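Local coordinates for sensor protein kinase WalK (Staphylococcus aureus, PDB 4YWZ) that is the sensor histidine kinase of the essential WalKR two-component system, its extracellular Cache-type domain, described here, probably serving to receive a signal outside the cell, at residues 63-66 with 70-73; 122-127 with 132-137. The protein carries 1 engineered substitution. All blocks are in the same frame, centred on the assembly; numbering follows the deposited sequence.

Contact 1: residues 63-66 with 70-73; sequences RFID and IIIA
Strand 63-66 and residues 70-73 run antiparallel as a tight beta hairpin broken by a classic beta bulge, in which I72 and A73 together face F64. The N-H of F64 reaches A73 O (3.0 Å from F64 N), while F64 O takes the return bonds from both bulge residues. I72 N is the stronger donor, 2.8 Å from F64 O and nearly in line with its C=O bond; A73 N is a weak second at 3.4 Å from the same F64 O. What lets the two N-H groups converge is the nearly helical backbone of I72 (phi -94°, psi -39°), the usual conformation at the first position of such a bulge. The extra residue shifts the register by one, and I65 then pairs with I71.

On the face of F64 and A73, the phenyl ring meets I72 near the ring plane, its edge atom CD2 lying 3.8 Å from I72 CB. F64 packs on I46 and L50 of helix 46-54, and A73 is small enough to let Q47 and L50 of the same helix come close. On the other face the beta-branched I65 and I71, well suited to extended backbone, lie side by side with I65 CG1 4.0 Å from I71 CG1. R63, partly exposed, has its NE in a salt bridge with E61.

D66 closes the loop end twice. Its N-H binds I70 O (D66 N to I70 O, 2.9 Å), and its short side chain is folded back, CG lying between N and C (chi1 72°), to offer an acceptor to I70. I70 N approaches D66 OD1 from above the carboxylate plane at 3.1 Å. The other oxygen, D66 OD2, rests 3.7 Å from I72 CD1.

Contact 2: residues 122-127 with 132-137; sequences IPVKVD and GNIYIE
The side-chain amide of N133 points its OD1 at the carbonyl carbon of I122 from one face of the peptide that joins I122 to P123, OD1 lying 3.3 Å from I122 C, with the amide and peptide planes tilted against each other. The two C=O groups run roughly antiparallel, so their dipoles probably attract although two acceptor oxygens are close. N133 CG stands opposite its own backbone N (chi1 177°), which carries the amide toward the neighbouring strand, and ND2 is held by N121 OD1. At the edge of the Y135 ring, in its plane, the hydroxyl donates to the anti lone pair of E137 OE2 (Y135 OH to OE2, 2.6 Å); K108 forms a salt bridge to the same oxygen.

The two strands that carry these groups form an antiparallel hairpin of the Cache sheet. I122 and I134 exchange two bonds, I122 N to I134 O at 2.9 Å and I134 N to I122 O at 2.8 Å. P123 suits the next position because its pair with N133 is non-hydrogen-bonded, and no N-H is needed there.

The face of I122, V124 and I134 is aliphatic. V124 CG2 fits against I134 CD1 at 3.7 Å, I122 CG2 sits 3.7 Å from I134 CB, and I30 of helix 7-37 packs on V124. G132, lacking a side chain here, lets the F64 ring come close, with F64 CZ 3.8 Å from G132 CA. Apolar carbons thus fill the side turned to the long helix, while on the side turned to helix 90-98 the buried amide of N133 has its ND2 bound by N121 and its OD1 probably eased by the dipole of the I122 carbonyl.

The chain enters with the long helix 7-37, adds helix 46-54, and then forms contact 1, a local hairpin closed over three residues. It goes on through helix 90-98 and strand 102-109 before contact 2 closes the second hairpin, whose strands continue past the contact to a turn at 127-128. The two hairpins are therefore in series, neither nested nor crossed. They meet inside one antiparallel sheet, where strand 59-66 of contact 1 lies beside strand 129-138 of contact 2: R63 N bonds to Y135 O, and N133 N to I65 O. Strand 71-74 is an outermost strand, within this chain, of the five-stranded 2-1-5-4-3 sheet, a PAS-like order consistent with a Cache domain.

Contact 1: residues 63-66 with 70-73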
ATOM      1  N   ARG A  63     -11.800   5.640  14.453  1.00 15.54           N
ATOM      2  CA  ARG A  63     -12.771   6.172  15.416  1.00 18.28           C
ATOM      3  C   ARG A  63     -12.686   7.708  15.348  1.00 17.68           C
ATOM      4  O   ARG A  63     -11.636   8.278  15.091  1.00 17.19           O
ATOM      5  CB  ARG A  63     -12.489   5.761  16.808  1.00 17.45           C
ATOM      6  CG  ARG A  63     -12.366   4.222  16.988  1.00 16.65           C
ATOM      7  CD  ARG A  63     -11.960   3.759  18.361  1.00 17.41           C
ATOM      8  NE  ARG A  63     -11.781   2.306  18.372  1.00 19.12           N
ATOM      9  CZ  ARG A  63     -11.047   1.647  19.264  1.00 19.69           C
ATOM     10  NH1 ARG A  63     -10.516   2.291  20.342  1.00 22.59           N
ATOM     11  NH2 ARG A  63     -10.880   0.330  19.111  1.00 22.26           N
ATOM     12  N   PHE A  64     -13.811   8.350  15.577  1.00 17.95           N
ATOM     13  CA  PHE A  64     -13.881   9.783  15.848  1.00 17.75           C
ATOM     14  C   PHE A  64     -14.297   9.988  17.304  1.00 18.52           C
ATOM     15  O   PHE A  64     -15.234   9.416  17.800  1.00 18.37           O
ATOM     16  CB  PHE A  64     -14.826  10.519  14.889  1.00 19.86           C
ATOM     17  CG  PHE A  64     -14.914  12.012  15.181  1.00 19.41           C
ATOM     18  CD1 PHE A  64     -13.923  12.851  14.809  1.00 23.64           C
ATOM     19  CD2 PHE A  64     -15.983  12.508  15.998  1.00 24.43           C
ATOM     20  CE1 PHE A  64     -13.940  14.226  15.166  1.00 23.79           C
ATOM     21  CE2 PHE A  64     -15.967  13.873  16.367  1.00 30.08           C
ATOM     22  CZ  PHE A  64     -14.975  14.699  15.903  1.00 26.66           C
ATOM     23  N   ILE A  65     -13.462  10.760  17.988  1.00 20.39           N
ATOM     24  CA  ILE A  65     -13.473  10.997  19.419  1.00 18.24           C
ATOM     25  C   ILE A  65     -13.608  12.514  19.651  1.00 20.35           C
ATOM     26  O   ILE A  65     -12.871  13.328  19.043  1.00 20.37           O
ATOM     27  CB  ILE A  65     -12.216  10.442  20.107  1.00 19.15           C
ATOM     28  CG1 ILE A  65     -12.159   8.917  19.884  1.00 20.23           C
ATOM     29  CG2 ILE A  65     -12.191  10.851  21.577  1.00 23.30           C
ATOM     30  CD1 ILE A  65     -10.773   8.440  19.962  1.00 21.20           C
ATOM     31  N   ASP A  66     -14.549  12.909  20.497  1.00 21.17           N
ATOM     32  CA  ASP A  66     -14.790  14.336  20.623  1.00 23.53           C
ATOM     33  C   ASP A  66     -13.825  14.954  21.618  1.00 24.82           C
ATOM     34  O   ASP A  66     -12.984  14.303  22.216  1.00 22.94           O
ATOM     35  CB  ASP A  66     -16.308  14.694  20.953  1.00 24.74           C
ATOM     36  CG  ASP A  66     -16.715  14.339  22.358  1.00 26.41           C
ATOM     37  OD1 ASP A  66     -15.905  14.121  23.224  1.00 23.69           O
ATOM     38  OD2 ASP A  66     -17.949  14.343  22.642  1.00 30.34           O
ATOM     39  N   ILE A  70     -14.986  11.374  24.299  1.00 22.64           N
ATOM     40  CA  ILE A  70     -16.045  10.402  24.086  1.00 22.55           C
ATOM     41  C   ILE A  70     -15.979   9.865  22.676  1.00 19.25           C
ATOM     42  O   ILE A  70     -15.815  10.644  21.706  1.00 20.41           O
ATOM     43  CB  ILE A  70     -17.413  11.117  24.253  1.00 24.99           C
ATOM     44  CG1 ILE A  70     -17.570  11.727  25.660  1.00 30.21           C
ATOM     45  CG2 ILE A  70     -18.542  10.135  23.966  1.00 26.09           C
ATOM     46  CD1 ILE A  70     -17.439  10.709  26.727  1.00 32.19           C
ATOM     47  N   ILE A  71     -16.029   8.537  22.561  1.00 20.85           N
ATOM     48  CA  ILE A  71     -16.073   7.865  21.282  1.00 18.90           C
ATOM     49  C   ILE A  71     -17.421   8.112  20.644  1.00 22.01           C
ATOM     50  O   ILE A  71     -18.454   7.653  21.149  1.00 24.53           O
ATOM     51  CB  ILE A  71     -15.742   6.406  21.388  1.00 20.03           C
ATOM     52  CG1 ILE A  71     -14.327   6.229  21.931  1.00 21.59           C
ATOM     53  CG2 ILE A  71     -15.813   5.730  20.025  1.00 22.01           C
ATOM     54  CD1 ILE A  71     -13.984   4.869  22.489  1.00 24.19           C
ATOM     55  N   ILE A  72     -17.405   8.794  19.509  1.00 20.35           N
ATOM     56  CA  ILE A  72     -18.643   9.212  18.789  1.00 21.94           C
ATOM     57  C   ILE A  72     -19.007   8.216  17.749  1.00 25.07           C
ATOM     58  O   ILE A  72     -20.249   7.897  17.503  1.00 24.86           O
ATOM     59  CB  ILE A  72     -18.427  10.631  18.151  1.00 23.18           C
ATOM     60  CG1 ILE A  72     -18.160  11.716  19.202  1.00 29.57           C
ATOM     61  CG2 ILE A  72     -19.625  11.064  17.301  1.00 26.35           C
ATOM     62  CD1 ILE A  72     -19.199  11.732  20.301  1.00 25.68           C
ATOM     63  N   ALA A  73     -17.997   7.669  17.067  1.00 21.52           N
ATOM     64  CA  ALA A  73     -18.252   6.825  15.901  1.00 20.61           C
ATOM     65  C   ALA A  73     -17.051   5.912  15.718  1.00 20.79           C
ATOM     66  O   ALA A  73     -15.929   6.285  16.003  1.00 19.27           O
ATOM     67  CB  ALA A  73     -18.425   7.651  14.657  1.00 21.85           C
TER

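Contact 2: residues 122-127 with 132-137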
ATOM      1  N   ILE A 122      -4.853  12.033  14.394  1.00 14.26           N
ATOM      2  CA  ILE A 122      -4.862  13.403  13.824  1.00 16.44           C
ATOM      3  C   ILE A 122      -6.033  14.173  14.378  1.00 16.84           C
ATOM      4  O   ILE A 122      -7.185  13.795  14.288  1.00 17.87           O
ATOM      5  CB  ILE A 122      -4.812  13.433  12.275  1.00 20.91           C
ATOM      6  CG1 ILE A 122      -4.800  14.913  11.810  1.00 22.59           C
ATOM      7  CG2 ILE A 122      -5.892  12.619  11.637  1.00 18.78           C
ATOM      8  CD1 ILE A 122      -4.548  15.095  10.330  1.00 23.97           C
ATOM      9  N   PRO A 123      -5.712  15.289  15.063  1.00 16.74           N
ATOM     10  CA  PRO A 123      -6.809  16.087  15.572  1.00 18.87           C
ATOM     11  C   PRO A 123      -7.539  16.817  14.440  1.00 16.51           C
ATOM     12  O   PRO A 123      -6.890  17.221  13.486  1.00 18.45           O
ATOM     13  CB  PRO A 123      -6.094  17.140  16.487  1.00 19.70           C
ATOM     14  CG  PRO A 123      -4.687  17.190  16.112  1.00 23.07           C
ATOM     15  CD  PRO A 123      -4.403  15.814  15.463  1.00 16.88           C
ATOM     16  N   VAL A 124      -8.832  16.984  14.620  1.00 18.33           N
ATOM     17  CA  VAL A 124      -9.733  17.691  13.705  1.00 19.56           C
ATOM     18  C   VAL A 124      -9.877  19.116  14.234  1.00 19.41           C
ATOM     19  O   VAL A 124     -10.213  19.277  15.387  1.00 18.34           O
ATOM     20  CB  VAL A 124     -11.073  17.027  13.498  1.00 21.88           C
ATOM     21  CG1 VAL A 124     -11.904  17.799  12.493  1.00 23.94           C
ATOM     22  CG2 VAL A 124     -10.875  15.564  13.078  1.00 27.06           C
ATOM     23  N   LYS A 125      -9.496  20.096  13.385  1.00 20.39           N
ATOM     24  CA  LYS A 125      -9.596  21.555  13.786  1.00 19.90           C
ATOM     25  C   LYS A 125     -10.608  22.234  12.923  1.00 22.43           C
ATOM     26  O   LYS A 125     -10.674  21.996  11.693  1.00 23.47           O
ATOM     27  CB  LYS A 125      -8.274  22.257  13.677  1.00 21.31           C
ATOM     28  CG  LYS A 125      -7.217  21.709  14.618  1.00 21.46           C
ATOM     29  CD  LYS A 125      -5.951  22.439  14.492  1.00 25.78           C
ATOM     30  CE  LYS A 125      -4.967  21.949  15.498  1.00 28.78           C
ATOM     31  NZ  LYS A 125      -3.672  22.647  15.312  1.00 31.34           N
ATOM     32  N   VAL A 126     -11.461  23.070  13.543  1.00 19.23           N
ATOM     33  CA  VAL A 126     -12.386  23.894  12.809  1.00 19.92           C
ATOM     34  C   VAL A 126     -12.102  25.324  13.352  1.00 19.49           C
ATOM     35  O   VAL A 126     -12.026  25.515  14.559  1.00 19.79           O
ATOM     36  CB  VAL A 126     -13.789  23.553  13.139  1.00 22.38           C
ATOM     37  CG1 VAL A 126     -14.773  24.528  12.458  1.00 23.12           C
ATOM     38  CG2 VAL A 126     -14.039  22.089  12.761  1.00 23.15           C
ATOM     39  N   ASP A 127     -11.855  26.241  12.425  1.00 22.24           N
ATOM     40  CA  ASP A 127     -11.463  27.623  12.844  1.00 23.94           C
ATOM     41  C   ASP A 127     -10.337  27.625  13.792  1.00 24.96           C
ATOM     42  O   ASP A 127     -10.347  28.382  14.752  1.00 24.90           O
ATOM     43  CB  ASP A 127     -12.705  28.330  13.378  1.00 26.57           C
ATOM     44  CG  ASP A 127     -12.508  29.877  13.578  1.00 31.98           C
ATOM     45  OD1 ASP A 127     -11.803  30.398  12.715  1.00 31.99           O
ATOM     46  OD2 ASP A 127     -12.948  30.486  14.614  1.00 31.21           O
ATOM     47  N   GLY A 132     -12.079  17.479  18.023  1.00 19.87           N
ATOM     48  CA  GLY A 132     -12.103  15.964  18.129  1.00 20.14           C
ATOM     49  C   GLY A 132     -10.859  15.430  17.533  1.00 18.98           C
ATOM     50  O   GLY A 132      -9.940  16.189  17.241  1.00 19.19           O
ATOM     51  N   ASN A 133     -10.757  14.104  17.482  1.00 19.83           N
ATOM     52  CA  ASN A 133      -9.590  13.436  17.051  1.00 16.51           C
ATOM     53  C   ASN A 133      -9.982  12.207  16.238  1.00 15.82           C
ATOM     54  O   ASN A 133     -10.951  11.521  16.592  1.00 18.28           O
ATOM     55  CB  ASN A 133      -8.733  12.985  18.249  1.00 17.77           C
ATOM     56  CG  ASN A 133      -7.518  12.202  17.845  1.00 17.28           C
ATOM     57  OD1 ASN A 133      -6.554  12.747  17.346  1.00 16.95           O
ATOM     58  ND2 ASN A 133      -7.604  10.850  18.034  1.00 17.34           N
ATOM     59  N   ILE A 134      -9.223  12.010  15.165  1.00 16.49           N
ATOM     60  CA  ILE A 134      -9.381  10.810  14.331  1.00 17.10           C
ATOM     61  C   ILE A 134      -8.296   9.846  14.830  1.00 15.18           C
ATOM     62  O   ILE A 134      -7.083  10.163  14.799  1.00 15.67           O
ATOM     63  CB  ILE A 134      -9.117  11.157  12.823  1.00 17.46           C
ATOM     64  CG1 ILE A 134     -10.256  12.037  12.296  1.00 18.63           C
ATOM     65  CG2 ILE A 134      -8.897   9.857  12.007  1.00 18.67           C
ATOM     66  CD1 ILE A 134      -9.894  12.732  10.974  1.00 23.96           C
ATOM     67  N   TYR A 135      -8.685   8.660  15.304  1.00 16.95           N
ATOM     68  CA  TYR A 135      -7.813   7.601  15.743  1.00 15.45           C
ATOM     69  C   TYR A 135      -7.888   6.467  14.698  1.00 15.20           C
ATOM     70  O   TYR A 135      -8.974   6.053  14.345  1.00 16.15           O
ATOM     71  CB  TYR A 135      -8.386   7.072  17.065  1.00 16.55           C
ATOM     72  CG  TYR A 135      -7.834   5.744  17.577  1.00 16.02           C
ATOM     73  CD1 TYR A 135      -8.468   4.588  17.244  1.00 17.21           C
ATOM     74  CD2 TYR A 135      -6.756   5.690  18.446  1.00 18.02           C
ATOM     75  CE1 TYR A 135      -8.027   3.354  17.741  1.00 18.03           C
ATOM     76  CE2 TYR A 135      -6.336   4.502  18.986  1.00 20.32           C
ATOM     77  CZ  TYR A 135      -6.967   3.313  18.569  1.00 17.52           C
ATOM     78  OH  TYR A 135      -6.541   2.060  19.014  1.00 21.22           O
ATOM     79  N   ILE A 136      -6.752   6.037  14.231  1.00 13.96           N
ATOM     80  CA  ILE A 136      -6.656   5.026  13.178  1.00 15.21           C
ATOM     81  C   ILE A 136      -5.753   3.911  13.667  1.00 15.89           C
ATOM     82  O   ILE A 136      -4.654   4.127  14.136  1.00 16.23           O
ATOM     83  CB  ILE A 136      -6.116   5.600  11.901  1.00 15.53           C
ATOM     84  CG1 ILE A 136      -7.026   6.672  11.377  1.00 17.40           C
ATOM     85  CG2 ILE A 136      -5.911   4.501  10.853  1.00 17.08           C
ATOM     86  CD1 ILE A 136      -6.470   7.386  10.181  1.00 20.32           C
ATOM     87  N   GLU A 137      -6.267   2.660  13.551  1.00 14.75           N
ATOM     88  CA  GLU A 137      -5.431   1.403  13.655  1.00 15.47           C
ATOM     89  C   GLU A 137      -5.210   0.928  12.217  1.00 16.65           C
ATOM     90  O   GLU A 137      -6.181   0.725  11.446  1.00 15.86           O
ATOM     91  CB  GLU A 137      -6.106   0.291  14.461  1.00 16.03           C
ATOM     92  CG  GLU A 137      -6.239   0.626  15.909  1.00 17.18           C
ATOM     93  CD  GLU A 137      -6.913  -0.498  16.774  1.00 18.88           C
ATOM     94  OE1 GLU A 137      -7.199  -1.591  16.199  1.00 21.77           O
ATOM     95  OE2 GLU A 137      -7.244  -0.143  17.929  1.00 21.52           O
TER